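Local coordinates for regulatory protein E2 (PDB 2JEX) that probably regulates viral transcription and, with the E1 protein, helps initiate viral DNA replication, here as its N-terminal transactivation domain, at residues 112-117 against 130-135; 151-156 against 167-172; 44-49 against 57-62; 6-11 against 37-42. The protein carries 1 engineered substitution. One frame throughout, in Å; residues are numbered along the deposited sequence.

Interaction 1 (112-117 against 130-135)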
loop_
_atom_site.group_PDB
_atom_site.type_symbol
_atom_site.label_atom_id
_atom_site.label_comp_id
_atom_site.label_asym_id
_atom_site.label_seq_id
_atom_site.Cartn_x
_atom_site.Cartn_y
_atom_site.Cartn_z
ATOM N N LYS A 112 -5.057 3.339 -6.342
ATOM C CA LYS A 112 -5.992 2.605 -7.202
ATOM C C LYS A 112 -5.577 2.704 -8.676
ATOM O O LYS A 112 -4.891 3.650 -9.074
ATOM C CB LYS A 112 -7.428 3.102 -7.007
ATOM C CG LYS A 112 -7.967 2.943 -5.574
ATOM C CD LYS A 112 -9.475 3.111 -5.496
ATOM C CE LYS A 112 -9.866 4.574 -5.562
ATOM N NZ LYS A 112 -11.240 4.828 -5.036
ATOM N N GLY A 113 -5.990 1.721 -9.474
ATOM C CA GLY A 113 -5.709 1.714 -10.910
ATOM C C GLY A 113 -4.339 1.142 -11.231
ATOM O O GLY A 113 -3.420 1.876 -11.582
ATOM N N ALA A 114 -4.210 -0.174 -11.098
ATOM C CA ALA A 114 -2.932 -0.855 -11.295
ATOM C C ALA A 114 -2.704 -1.167 -12.763
ATOM O O ALA A 114 -3.642 -1.543 -13.489
ATOM C CB ALA A 114 -2.873 -2.143 -10.469
ATOM N N ARG A 115 -1.457 -1.003 -13.195
ATOM C CA ARG A 115 -1.034 -1.490 -14.504
ATOM C C ARG A 115 0.429 -1.890 -14.489
ATOM O O ARG A 115 1.194 -1.460 -13.625
ATOM C CB ARG A 115 -1.310 -0.464 -15.608
ATOM C CG ARG A 115 -0.371 0.709 -15.609
ATOM C CD ARG A 115 -0.898 1.775 -16.525
ATOM N NE ARG A 115 0.035 2.890 -16.622
ATOM C CZ ARG A 115 0.021 3.956 -15.831
ATOM N NH1 ARG A 115 -0.876 4.067 -14.851
ATOM N NH2 ARG A 115 0.910 4.918 -16.018
ATOM N N VAL A 116 0.814 -2.718 -15.452
ATOM C CA VAL A 116 2.180 -3.215 -15.508
ATOM C C VAL A 116 3.024 -2.406 -16.493
ATOM O O VAL A 116 2.654 -2.215 -17.654
ATOM C CB VAL A 116 2.229 -4.749 -15.813
ATOM C CG1 VAL A 116 3.658 -5.225 -15.991
ATOM C CG2 VAL A 116 1.541 -5.548 -14.683
ATOM N N VAL A 117 4.157 -1.922 -15.998
ATOM C CA VAL A 117 5.184 -1.315 -16.835
ATOM C C VAL A 117 6.298 -2.349 -17.079
ATOM O O VAL A 117 6.766 -3.008 -16.146
ATOM C CB VAL A 117 5.704 0.003 -16.192
ATOM C CG1 VAL A 117 6.928 0.532 -16.905
ATOM C CG2 VAL A 117 4.597 1.063 -16.227
ATOM N N TRP A 130 9.428 -6.199 -14.814
ATOM C CA TRP A 130 8.141 -5.529 -14.819
ATOM C C TRP A 130 7.782 -4.889 -13.482
ATOM O O TRP A 130 8.189 -5.361 -12.432
ATOM C CB TRP A 130 7.024 -6.427 -15.390
ATOM C CG TRP A 130 6.956 -7.843 -14.876
ATOM C CD1 TRP A 130 6.707 -8.234 -13.599
ATOM C CD2 TRP A 130 7.099 -9.054 -15.643
ATOM N NE1 TRP A 130 6.709 -9.606 -13.511
ATOM C CE2 TRP A 130 6.949 -10.133 -14.751
ATOM C CE3 TRP A 130 7.358 -9.326 -16.996
ATOM C CZ2 TRP A 130 7.030 -11.476 -15.163
ATOM C CZ3 TRP A 130 7.446 -10.670 -17.411
ATOM C CH2 TRP A 130 7.276 -11.724 -16.490
ATOM N N TYR A 131 7.068 -3.767 -13.554
ATOM C CA TYR A 131 6.759 -2.912 -12.400
ATOM C C TYR A 131 5.277 -2.567 -12.405
ATOM O O TYR A 131 4.718 -2.200 -13.444
ATOM C CB TYR A 131 7.600 -1.625 -12.451
ATOM C CG TYR A 131 9.084 -1.890 -12.649
ATOM C CD1 TYR A 131 9.611 -2.118 -13.920
ATOM C CD2 TYR A 131 9.951 -1.946 -11.561
ATOM C CE1 TYR A 131 10.962 -2.398 -14.099
ATOM C CE2 TYR A 131 11.298 -2.215 -11.735
ATOM C CZ TYR A 131 11.794 -2.437 -13.009
ATOM O OH TYR A 131 13.130 -2.700 -13.178
ATOM N N THR A 132 4.638 -2.689 -11.245
ATOM C CA THR A 132 3.227 -2.337 -11.094
ATOM C C THR A 132 3.122 -0.866 -10.728
ATOM O O THR A 132 3.679 -0.430 -9.718
ATOM C CB THR A 132 2.543 -3.212 -10.035
ATOM O OG1 THR A 132 2.689 -4.587 -10.406
ATOM C CG2 THR A 132 1.050 -2.876 -9.914
ATOM N N VAL A 133 2.430 -0.108 -11.579
ATOM C CA VAL A 133 2.232 1.329 -11.382
ATOM C C VAL A 133 0.745 1.627 -11.187
ATOM O O VAL A 133 -0.107 1.014 -11.825
ATOM C CB VAL A 133 2.817 2.147 -12.562
ATOM C CG1 VAL A 133 2.678 3.653 -12.330
ATOM C CG2 VAL A 133 4.281 1.800 -12.746
ATOM N N TYR A 134 0.445 2.563 -10.293
ATOM C CA TYR A 134 -0.935 2.935 -9.978
ATOM C C TYR A 134 -1.270 4.307 -10.549
ATOM O O TYR A 134 -0.535 5.268 -10.333
ATOM C CB TYR A 134 -1.186 2.854 -8.460
ATOM C CG TYR A 134 -1.111 1.428 -7.951
ATOM C CD1 TYR A 134 0.085 0.896 -7.457
ATOM C CD2 TYR A 134 -2.225 0.596 -8.002
ATOM C CE1 TYR A 134 0.163 -0.423 -7.009
ATOM C CE2 TYR A 134 -2.156 -0.723 -7.562
ATOM C CZ TYR A 134 -0.962 -1.229 -7.076
ATOM O OH TYR A 134 -0.907 -2.540 -6.647
ATOM N N SER A 135 -2.369 4.388 -11.296
ATOM C CA SER A 135 -2.747 5.628 -11.973
ATOM C C SER A 135 -3.267 6.680 -10.997
ATOM O O SER A 135 -3.246 7.878 -11.301
ATOM C CB SER A 135 -3.793 5.357 -13.060
ATOM O OG SER A 135 -5.009 4.874 -12.506
#
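Arg115 and Val133 pair at the middle of an antiparallel ladder that joins strand 110-120 to strand 128-140, the two arms of a beta hairpin in the seven-stranded sheet of the transactivation domain. It illustrates how a two-stranded ladder sorts its side chains by face. Arg115 N gives a hydrogen bond to Val133 O (2.8 Å), and Val133 N returns one to Arg115 O (2.7 Å). Val117 and Tyr131 form the next hydrogen-bonded pair, with Val117 N 2.6 Å from Tyr131 O. Ala114 with Tyr134 and Val116 with Thr132 are the non-hydrogen-bonded pairs. At the other end Ser135 N bonds to Gly113 O, just where the second strand turns a corner.

On the face shared by Arg115, Val117, Tyr131 and Val133, the CG2 methyls of Val117 and Val133 meet at 3.6 Å. Arg115 has CG between its backbone N and carbonyl carbon (chi1 74°), and its chain then runs extended to NE. The guanidinium lies with Val133 CG1 over one face, while Ser135 CB comes to its edge, 3.7 Å from NH1. On the other face Ala114 CB sits 3.3 Å from Tyr134 CE2. The side chains of Val116 and Trp130 lie side by side, Val116 CG1 3.6 Å from Trp130 CB.

The charged end of Arg115 is engaged beyond the hairpin, NE in a salt bridge with Asp190 and NH2 in a hydrogen bond to Ala150 O. The face thus combines buried valine packing with a guanidinium whose polar atoms bond to other parts of the domain, so one arginine ties the hairpin to its surroundings.

Interaction 2 (151-156 against 167-172); sequences GADGTG and RIYYSA. Engineered in segment 167-172: Ala172 (natural residue Arg).
Asp153 and Tyr169 reach for each other tip to tip, a worked case of one carboxylate doing two jobs with its two oxygens. Asp153 CG stands between its backbone N and carbonyl carbon (chi1 57°), turning the carboxylate toward the facing segment. The Tyr169 hydroxyl gives OD1 a hydrogen bond of 2.5 Å from OH, on the syn side, with carboxylate and ring planes turned 36° apart. Arg167 crosses the aspartate obliquely; its chain is extended from CG to NE, and NH1 lies 2.7 Å from the same OD1. This salt bridge is strongly bent as a hydrogen bond (123° at the hydrogen, weak), although guanidinium and carboxylate lie close to parallel.

OD2 faces its own chain. Thr155 N meets it from above the carboxylate plane (2.9 Å), forming an Asx turn, and Gly156 N approaches nearly along the C-O axis (3.1 Å). Four donors therefore grip the group and should fix its rotation and favour its charged form. Thr155 crosses Tyr169 at about a right angle and lays CG2 over one ring face, 4.0 Å from the centroid, as a CH-pi contact. Further on, Gly156 CA lies 3.3 Å from Ser171 O, and the engineered Ala172 places its CA 3.5 Å from Thr155 O.

The contact joins the loop that follows strand 145-152 to the outermost strand 166-169, with strand 157-161 between the two strands in the sheet order. Thr155 also shares a backbone hydrogen bond with Phe173, at the start of helix 173-180.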
loop_
_atom_site.group_PDB
_atom_site.type_symbol
_atom_site.label_atom_id
_atom_site.label_comp_id
_atom_site.label_asym_id
_atom_site.label_seq_id
_atom_site.Cartn_x
_atom_site.Cartn_y
_atom_site.Cartn_z
ATOM N N GLY A 151 3.109 7.534 -13.384
ATOM C CA GLY A 151 3.431 6.996 -14.693
ATOM C C GLY A 151 4.901 6.664 -14.768
ATOM O O GLY A 151 5.619 6.826 -13.784
ATOM N N ALA A 152 5.326 6.202 -15.940
ATOM C CA ALA A 152 6.718 5.907 -16.240
ATOM C C ALA A 152 7.166 6.596 -17.530
ATOM O O ALA A 152 6.378 6.769 -18.471
ATOM C CB ALA A 152 6.917 4.414 -16.361
ATOM N N ASP A 153 8.434 6.995 -17.561
ATOM C CA ASP A 153 9.059 7.491 -18.778
ATOM C C ASP A 153 10.458 6.885 -18.891
ATOM O O ASP A 153 10.719 5.840 -18.299
ATOM C CB ASP A 153 9.084 9.023 -18.793
ATOM C CG ASP A 153 9.803 9.619 -17.596
ATOM O OD1 ASP A 153 9.580 10.813 -17.322
ATOM O OD2 ASP A 153 10.587 8.908 -16.928
ATOM N N GLY A 154 11.350 7.530 -19.642
ATOM C CA GLY A 154 12.719 7.041 -19.827
ATOM C C GLY A 154 13.594 7.114 -18.587
ATOM O O GLY A 154 14.605 6.422 -18.495
ATOM N N THR A 155 13.206 7.946 -17.628
ATOM C CA THR A 155 13.996 8.161 -16.425
ATOM C C THR A 155 13.598 7.175 -15.308
ATOM O O THR A 155 14.459 6.577 -14.658
ATOM C CB THR A 155 13.888 9.641 -15.969
ATOM O OG1 THR A 155 14.345 10.498 -17.025
ATOM C CG2 THR A 155 14.721 9.911 -14.730
ATOM N N GLY A 156 12.297 6.997 -15.104
ATOM C CA GLY A 156 11.812 6.147 -14.042
ATOM C C GLY A 156 10.322 6.245 -13.820
ATOM O O GLY A 156 9.566 6.701 -14.681
ATOM N N ARG A 167 7.336 16.270 -12.734
ATOM C CA ARG A 167 7.343 14.855 -12.386
ATOM C C ARG A 167 8.304 14.614 -11.230
ATOM O O ARG A 167 9.460 15.043 -11.279
ATOM C CB ARG A 167 7.754 14.015 -13.591
ATOM C CG ARG A 167 6.852 14.187 -14.796
ATOM C CD ARG A 167 7.217 13.212 -15.893
ATOM N NE ARG A 167 6.532 13.515 -17.147
ATOM C CZ ARG A 167 6.513 12.717 -18.212
ATOM N NH1 ARG A 167 7.132 11.541 -18.178
ATOM N NH2 ARG A 167 5.872 13.098 -19.318
ATOM N N ILE A 168 7.821 13.942 -10.187
ATOM C CA ILE A 168 8.667 13.607 -9.039
ATOM C C ILE A 168 8.932 12.103 -8.995
ATOM O O ILE A 168 8.025 11.297 -8.768
ATOM C CB ILE A 168 8.107 14.178 -7.706
ATOM C CG1 ILE A 168 8.143 15.711 -7.753
ATOM C CG2 ILE A 168 8.934 13.691 -6.512
ATOM C CD1 ILE A 168 7.009 16.402 -7.028
ATOM N N TYR A 169 10.189 11.743 -9.234
ATOM C CA TYR A 169 10.581 10.353 -9.417
ATOM C C TYR A 169 10.803 9.640 -8.099
ATOM O O TYR A 169 11.524 10.140 -7.233
ATOM C CB TYR A 169 11.836 10.262 -10.294
ATOM C CG TYR A 169 11.602 10.745 -11.712
ATOM C CD1 TYR A 169 11.204 9.856 -12.713
ATOM C CD2 TYR A 169 11.763 12.093 -12.048
ATOM C CE1 TYR A 169 10.975 10.292 -14.004
ATOM C CE2 TYR A 169 11.540 12.538 -13.339
ATOM C CZ TYR A 169 11.146 11.633 -14.313
ATOM O OH TYR A 169 10.927 12.067 -15.596
ATOM N N TYR A 170 10.161 8.481 -7.950
ATOM C CA TYR A 170 10.362 7.620 -6.783
ATOM C C TYR A 170 11.197 6.392 -7.142
ATOM O O TYR A 170 11.708 5.696 -6.266
ATOM C CB TYR A 170 9.029 7.241 -6.121
ATOM C CG TYR A 170 8.054 6.430 -6.960
ATOM C CD1 TYR A 170 8.103 5.033 -6.969
ATOM C CD2 TYR A 170 7.050 7.059 -7.704
ATOM C CE1 TYR A 170 7.198 4.285 -7.718
ATOM C CE2 TYR A 170 6.139 6.322 -8.463
ATOM C CZ TYR A 170 6.221 4.938 -8.459
ATOM O OH TYR A 170 5.331 4.199 -9.194
ATOM N N SER A 171 11.333 6.146 -8.440
ATOM C CA SER A 171 12.171 5.077 -8.950
ATOM C C SER A 171 12.983 5.616 -10.121
ATOM O O SER A 171 12.525 6.504 -10.855
ATOM C CB SER A 171 11.298 3.909 -9.395
ATOM O OG SER A 171 12.009 2.686 -9.386
ATOM N N ALA A 172 14.204 5.118 -10.273
ATOM C CA ALA A 172 15.045 5.499 -11.400
ATOM C C ALA A 172 15.408 4.255 -12.192
ATOM O O ALA A 172 15.961 3.308 -11.637
ATOM C CB ALA A 172 16.300 6.201 -10.909
#

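Interaction 3 (44-49 against 57-62); sequences YAARKK and CRVPHS
Arg47 and Ser62 meet where the end of helix 26-48 comes against the start of helix 62-83, two members of the antiparallel three-helix bundle that forms the N-terminal part of the E2 transactivation domain. Between them lies a short connection with a small antiparallel pair of short strands, 53-54 and 57-58. The example shows how a helix end can be packed against a linker by carbon contacts, with hydrogen bonds kept to nearby backbone.

Of the carbon contacts, the closest is made by the aliphatic part of Arg47. Its CG is anti to the backbone N (chi1 -155°), and the chain then bends at chi2 and chi3 over the linker. Arg47 CG lies 3.4 Å from Ser62 CB, and Arg47 CD is 4.0 Å from Val59 CG1, the two side chains crossing at a slant. The preceding residue, Ala46, puts CB 4.4 Å from Val59 CG2. Lys48 adds its CE, 4.1 Å from Ser62 CB, while its CG rests over a face of the Tyr44 ring.

Two polar ends bond to nearby backbone. Arg47 CD passes 3.7 Å from Pro60 O, but the hydrogen bond of its NH1 goes to Val51 O in the same connection. His61 sits at the N-cap of helix 62-83 and its ND1 caps Val63 N, so the new helix starts with a side-chain acceptor in place.

Last comes an edge-on approach. Tyr44, with CG anti to the backbone N (chi1 177°), brings ring atom CD1 to 3.3 Å from Ser62 O, which lies near the ring plane.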
loop_
_atom_site.group_PDB
_atom_site.type_symbol
_atom_site.label_atom_id
_atom_site.label_comp_id
_atom_site.label_asym_id
_atom_site.label_seq_id
_atom_site.Cartn_x
_atom_site.Cartn_y
_atom_site.Cartn_z
ATOM N N TYR A 44 -1.229 -8.025 22.326
ATOM C CA TYR A 44 -0.009 -7.410 22.835
ATOM C C TYR A 44 -0.094 -7.227 24.343
ATOM O O TYR A 44 0.858 -7.529 25.064
ATOM C CB TYR A 44 0.264 -6.070 22.131
ATOM C CG TYR A 44 1.480 -5.338 22.657
ATOM C CD1 TYR A 44 2.770 -5.778 22.352
ATOM C CD2 TYR A 44 1.341 -4.199 23.459
ATOM C CE1 TYR A 44 3.889 -5.111 22.841
ATOM C CE2 TYR A 44 2.454 -3.520 23.949
ATOM C CZ TYR A 44 3.725 -3.985 23.640
ATOM O OH TYR A 44 4.830 -3.321 24.120
ATOM N N ALA A 45 -1.247 -6.749 24.811
ATOM C CA ALA A 45 -1.494 -6.578 26.236
ATOM C C ALA A 45 -1.438 -7.920 26.986
ATOM O O ALA A 45 -0.962 -7.984 28.112
ATOM C CB ALA A 45 -2.831 -5.897 26.462
ATOM N N ALA A 46 -1.928 -8.978 26.345
ATOM C CA ALA A 46 -1.862 -10.326 26.889
ATOM C C ALA A 46 -0.408 -10.787 27.031
ATOM O O ALA A 46 -0.037 -11.357 28.054
ATOM C CB ALA A 46 -2.648 -11.284 26.006
ATOM N N ARG A 47 0.400 -10.513 26.001
ATOM C CA ARG A 47 1.830 -10.835 25.973
ATOM C C ARG A 47 2.636 -10.185 27.115
ATOM O O ARG A 47 3.467 -10.855 27.768
ATOM C CB ARG A 47 2.405 -10.477 24.598
ATOM C CG ARG A 47 3.650 -11.257 24.191
ATOM C CD ARG A 47 3.483 -12.782 24.312
ATOM N NE ARG A 47 4.747 -13.378 24.741
ATOM C CZ ARG A 47 4.939 -14.012 25.900
ATOM N NH1 ARG A 47 3.941 -14.179 26.770
ATOM N NH2 ARG A 47 6.138 -14.502 26.184
ATOM N N LYS A 48 2.362 -8.905 27.384
ATOM C CA LYS A 48 2.992 -8.176 28.504
ATOM C C LYS A 48 2.715 -8.828 29.844
ATOM O O LYS A 48 3.523 -8.726 30.768
ATOM C CB LYS A 48 2.526 -6.711 28.562
ATOM C CG LYS A 48 2.915 -5.830 27.344
ATOM C CD LYS A 48 4.427 -5.557 27.260
ATOM C CE LYS A 48 5.131 -6.514 26.293
ATOM N NZ LYS A 48 6.604 -6.543 26.528
ATOM N N LYS A 49 1.563 -9.489 29.934
ATOM C CA LYS A 49 1.108 -10.131 31.157
ATOM C C LYS A 49 1.546 -11.600 31.216
ATOM O O LYS A 49 1.218 -12.332 32.167
ATOM C CB LYS A 49 -0.412 -9.968 31.289
ATOM C CG LYS A 49 -0.820 -8.503 31.464
ATOM C CD LYS A 49 -2.276 -8.244 31.102
ATOM C CE LYS A 49 -2.571 -6.734 31.007
ATOM N NZ LYS A 49 -1.972 -6.081 29.788
ATOM N N CYS A 57 -6.668 -19.567 20.994
ATOM C CA CYS A 57 -5.694 -19.081 20.033
ATOM C C CYS A 57 -4.412 -18.621 20.708
ATOM O O CYS A 57 -4.447 -17.988 21.767
ATOM C CB CYS A 57 -6.287 -17.978 19.149
ATOM S SG CYS A 57 -6.807 -16.490 20.009
ATOM N N ARG A 58 -3.287 -18.964 20.082
ATOM C CA ARG A 58 -1.959 -18.641 20.588
ATOM C C ARG A 58 -1.666 -17.171 20.401
ATOM O O ARG A 58 -2.037 -16.582 19.389
ATOM C CB ARG A 58 -0.888 -19.467 19.870
ATOM C CG ARG A 58 -0.987 -20.966 20.102
ATOM C CD ARG A 58 0.148 -21.706 19.408
ATOM N NE ARG A 58 -0.189 -23.104 19.136
ATOM C CZ ARG A 58 -0.746 -23.537 18.006
ATOM N NH1 ARG A 58 -1.037 -22.683 17.028
ATOM N NH2 ARG A 58 -1.016 -24.829 17.853
ATOM N N VAL A 59 -0.998 -16.582 21.387
ATOM C CA VAL A 59 -0.593 -15.184 21.319
ATOM C C VAL A 59 0.755 -15.075 20.601
ATOM O O VAL A 59 1.735 -15.680 21.038
ATOM C CB VAL A 59 -0.476 -14.566 22.730
ATOM C CG1 VAL A 59 -0.121 -13.094 22.638
ATOM C CG2 VAL A 59 -1.771 -14.776 23.526
ATOM N N PRO A 60 0.808 -14.311 19.488
ATOM C CA PRO A 60 2.084 -14.053 18.805
ATOM C C PRO A 60 3.103 -13.356 19.717
ATOM O O PRO A 60 2.725 -12.751 20.727
ATOM C CB PRO A 60 1.694 -13.092 17.670
ATOM C CG PRO A 60 0.232 -13.262 17.479
ATOM C CD PRO A 60 -0.329 -13.657 18.812
ATOM N N HIS A 61 4.380 -13.442 19.356
ATOM C CA HIS A 61 5.419 -12.621 19.972
ATOM C C HIS A 61 4.969 -11.161 20.085
ATOM O O HIS A 61 4.346 -10.624 19.162
ATOM C CB HIS A 61 6.688 -12.698 19.128
ATOM C CG HIS A 61 7.934 -12.272 19.845
ATOM N ND1 HIS A 61 8.125 -10.989 20.320
ATOM C CD2 HIS A 61 9.071 -12.952 20.130
ATOM C CE1 HIS A 61 9.317 -10.904 20.883
ATOM N NE2 HIS A 61 9.912 -12.080 20.781
ATOM N N SER A 62 5.295 -10.523 21.207
ATOM C CA SER A 62 4.884 -9.144 21.476
ATOM C C SER A 62 5.318 -8.145 20.395
ATOM O O SER A 62 4.556 -7.250 20.049
ATOM C CB SER A 62 5.353 -8.687 22.864
ATOM O OG SER A 62 6.735 -8.395 22.866
#

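Interaction 4 (6-11 against 37-42); sequences ERLHVA and RTENTL
Leu42 lays its two methyls against neighbouring residues of the facing helix. CD1 rests on the backbone of Leu8, 3.6 Å from its N, while CD2 touches the aliphatic chain of Arg7 at CD (3.7 Å) and comes up to the edge of the guanidinium. With CG anti to its carbonyl carbon (chi1 -56°), the leucine branches close to helix 4-21, and its side chain crosses that of Arg7 at about a right angle.

About a turn back on the same helix as Leu42, Glu39 CG lies 3.7 Å from Leu8 CD1, so here the acid meets Leu8 with its methylene, while its carboxylate bonds further along helix 4-21. Ala11 CB lies 4.0 Å from Glu39 N and 4.2 Å from Thr38 CG2. The segments of helix 4-21 and helix 26-48 run roughly antiparallel, their directions 145° apart and their axes 8.7 Å apart at closest approach.

The principle at work is that Thr38 and Glu39 can line a carbon-rich seam while their polar ends are bonded. Thr38 OG1 bonds to Thr34 O within its own helix, and Glu39 takes hydrogen bonds from Gln12 and Gln15. Carbon contacts thus hold these two segments together, and the glutamate tip adds polar ties to the next turns of helix 4-21.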
loop_
_atom_site.group_PDB
_atom_site.type_symbol
_atom_site.label_atom_id
_atom_site.label_comp_id
_atom_site.label_asym_id
_atom_site.label_seq_id
_atom_site.Cartn_x
_atom_site.Cartn_y
_atom_site.Cartn_z
ATOM N N GLU A 6 -13.668 -12.473 24.825
ATOM C CA GLU A 6 -14.855 -12.242 23.998
ATOM C C GLU A 6 -14.632 -11.089 23.027
ATOM O O GLU A 6 -15.117 -11.119 21.899
ATOM C CB GLU A 6 -16.081 -11.935 24.861
ATOM C CG GLU A 6 -16.386 -12.952 25.949
ATOM C CD GLU A 6 -17.196 -12.336 27.078
ATOM O OE1 GLU A 6 -16.944 -11.124 27.387
ATOM O OE2 GLU A 6 -18.084 -13.055 27.653
ATOM N N ARG A 7 -13.911 -10.069 23.488
ATOM C CA ARG A 7 -13.586 -8.900 22.678
ATOM C C ARG A 7 -12.675 -9.319 21.519
ATOM O O ARG A 7 -12.824 -8.838 20.391
ATOM C CB ARG A 7 -12.913 -7.835 23.547
ATOM C CG ARG A 7 -12.909 -6.433 22.954
ATOM C CD ARG A 7 -12.194 -5.444 23.868
ATOM N NE ARG A 7 -12.933 -5.167 25.102
ATOM C CZ ARG A 7 -12.578 -5.583 26.319
ATOM N NH1 ARG A 7 -11.476 -6.309 26.503
ATOM N NH2 ARG A 7 -13.330 -5.266 27.360
ATOM N N LEU A 8 -11.746 -10.229 21.818
ATOM C CA LEU A 8 -10.877 -10.845 20.822
ATOM C C LEU A 8 -11.669 -11.598 19.756
ATOM O O LEU A 8 -11.382 -11.468 18.564
ATOM C CB LEU A 8 -9.871 -11.787 21.499
ATOM C CG LEU A 8 -8.812 -12.496 20.644
ATOM C CD1 LEU A 8 -7.882 -11.506 19.930
ATOM C CD2 LEU A 8 -8.016 -13.448 21.504
ATOM N N HIS A 9 -12.656 -12.379 20.192
ATOM C CA HIS A 9 -13.498 -13.162 19.288
ATOM C C HIS A 9 -14.267 -12.263 18.325
ATOM O O HIS A 9 -14.362 -12.564 17.134
ATOM C CB HIS A 9 -14.461 -14.057 20.074
ATOM C CG HIS A 9 -15.450 -14.788 19.214
ATOM N ND1 HIS A 9 -15.137 -15.951 18.540
ATOM C CD2 HIS A 9 -16.745 -14.518 18.918
ATOM C CE1 HIS A 9 -16.195 -16.365 17.865
ATOM N NE2 HIS A 9 -17.184 -15.513 18.077
ATOM N N VAL A 10 -14.805 -11.164 18.852
ATOM C CA VAL A 10 -15.565 -10.196 18.053
ATOM C C VAL A 10 -14.672 -9.484 17.026
ATOM O O VAL A 10 -15.065 -9.317 15.870
ATOM C CB VAL A 10 -16.315 -9.165 18.951
ATOM C CG1 VAL A 10 -17.084 -8.151 18.108
ATOM C CG2 VAL A 10 -17.273 -9.878 19.905
ATOM N N ALA A 11 -13.473 -9.091 17.456
ATOM C CA ALA A 11 -12.509 -8.408 16.597
ATOM C C ALA A 11 -12.007 -9.288 15.447
ATOM O O ALA A 11 -11.811 -8.801 14.327
ATOM C CB ALA A 11 -11.353 -7.888 17.412
ATOM N N ARG A 37 -6.691 -3.516 14.794
ATOM C CA ARG A 37 -6.087 -2.770 15.893
ATOM C C ARG A 37 -6.448 -3.371 17.250
ATOM O O ARG A 37 -5.566 -3.651 18.066
ATOM C CB ARG A 37 -6.553 -1.319 15.832
ATOM C CG ARG A 37 -6.110 -0.473 17.004
ATOM C CD ARG A 37 -6.568 0.956 16.834
ATOM N NE ARG A 37 -6.080 1.818 17.909
ATOM C CZ ARG A 37 -6.193 3.141 17.912
ATOM N NH1 ARG A 37 -6.786 3.755 16.901
ATOM N NH2 ARG A 37 -5.720 3.850 18.932
ATOM N N THR A 38 -7.748 -3.546 17.477
ATOM C CA THR A 38 -8.274 -4.152 18.687
ATOM C C THR A 38 -7.632 -5.526 18.929
ATOM O O THR A 38 -7.037 -5.730 19.975
ATOM C CB THR A 38 -9.830 -4.212 18.646
ATOM O OG1 THR A 38 -10.339 -2.895 18.396
ATOM C CG2 THR A 38 -10.423 -4.749 19.966
ATOM N N GLU A 39 -7.694 -6.426 17.943
ATOM C CA GLU A 39 -7.121 -7.780 18.078
ATOM C C GLU A 39 -5.657 -7.773 18.516
ATOM O O GLU A 39 -5.283 -8.441 19.476
ATOM C CB GLU A 39 -7.269 -8.589 16.778
ATOM C CG GLU A 39 -6.578 -9.962 16.825
ATOM C CD GLU A 39 -6.657 -10.734 15.511
ATOM O OE1 GLU A 39 -6.977 -10.132 14.466
ATOM O OE2 GLU A 39 -6.400 -11.954 15.523
ATOM N N ASN A 40 -4.836 -7.007 17.818
ATOM C CA ASN A 40 -3.419 -6.984 18.111
ATOM C C ASN A 40 -3.049 -6.193 19.344
ATOM O O ASN A 40 -1.999 -6.440 19.935
ATOM C CB ASN A 40 -2.632 -6.535 16.887
ATOM C CG ASN A 40 -2.705 -7.542 15.786
ATOM O OD1 ASN A 40 -2.026 -8.565 15.823
ATOM N ND2 ASN A 40 -3.567 -7.290 14.816
ATOM N N THR A 41 -3.910 -5.256 19.737
ATOM C CA THR A 41 -3.729 -4.529 20.987
ATOM C C THR A 41 -3.964 -5.469 22.165
ATOM O O THR A 41 -3.148 -5.504 23.085
ATOM C CB THR A 41 -4.662 -3.283 21.086
ATOM O OG1 THR A 41 -4.358 -2.376 20.016
ATOM C CG2 THR A 41 -4.480 -2.567 22.411
ATOM N N LEU A 42 -5.063 -6.226 22.119
ATOM C CA LEU A 42 -5.420 -7.147 23.198
ATOM C C LEU A 42 -4.344 -8.215 23.327
ATOM O O LEU A 42 -3.898 -8.531 24.428
ATOM C CB LEU A 42 -6.781 -7.813 22.945
ATOM C CG LEU A 42 -8.044 -6.975 22.705
ATOM C CD1 LEU A 42 -9.064 -7.826 21.966
ATOM C CD2 LEU A 42 -8.638 -6.409 24.003
#

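In the fold
The four contacts fall into two groups on opposite sides of the chain's centre. Interactions 3 and 4 share helix 26-48 in the helical bundle; their centres are 12 Å apart and they touch where Cys57 SG meets Leu8 CD2 at 3.6 Å. Interactions 1 and 2 belong to the beta part, with centres 13 Å apart, and are joined through adjacent strands 128-140 and 145-152; Arg115 NH2 packs 3.5 Å from Gly151 CA, and Val117 CG1 lies 3.9 Å from Ala152 CB. Between the groups there is no touch: even interactions 1 and 4 have nearest atoms about 21 Å apart. These contacts thus link the helical and beta parts each within itself.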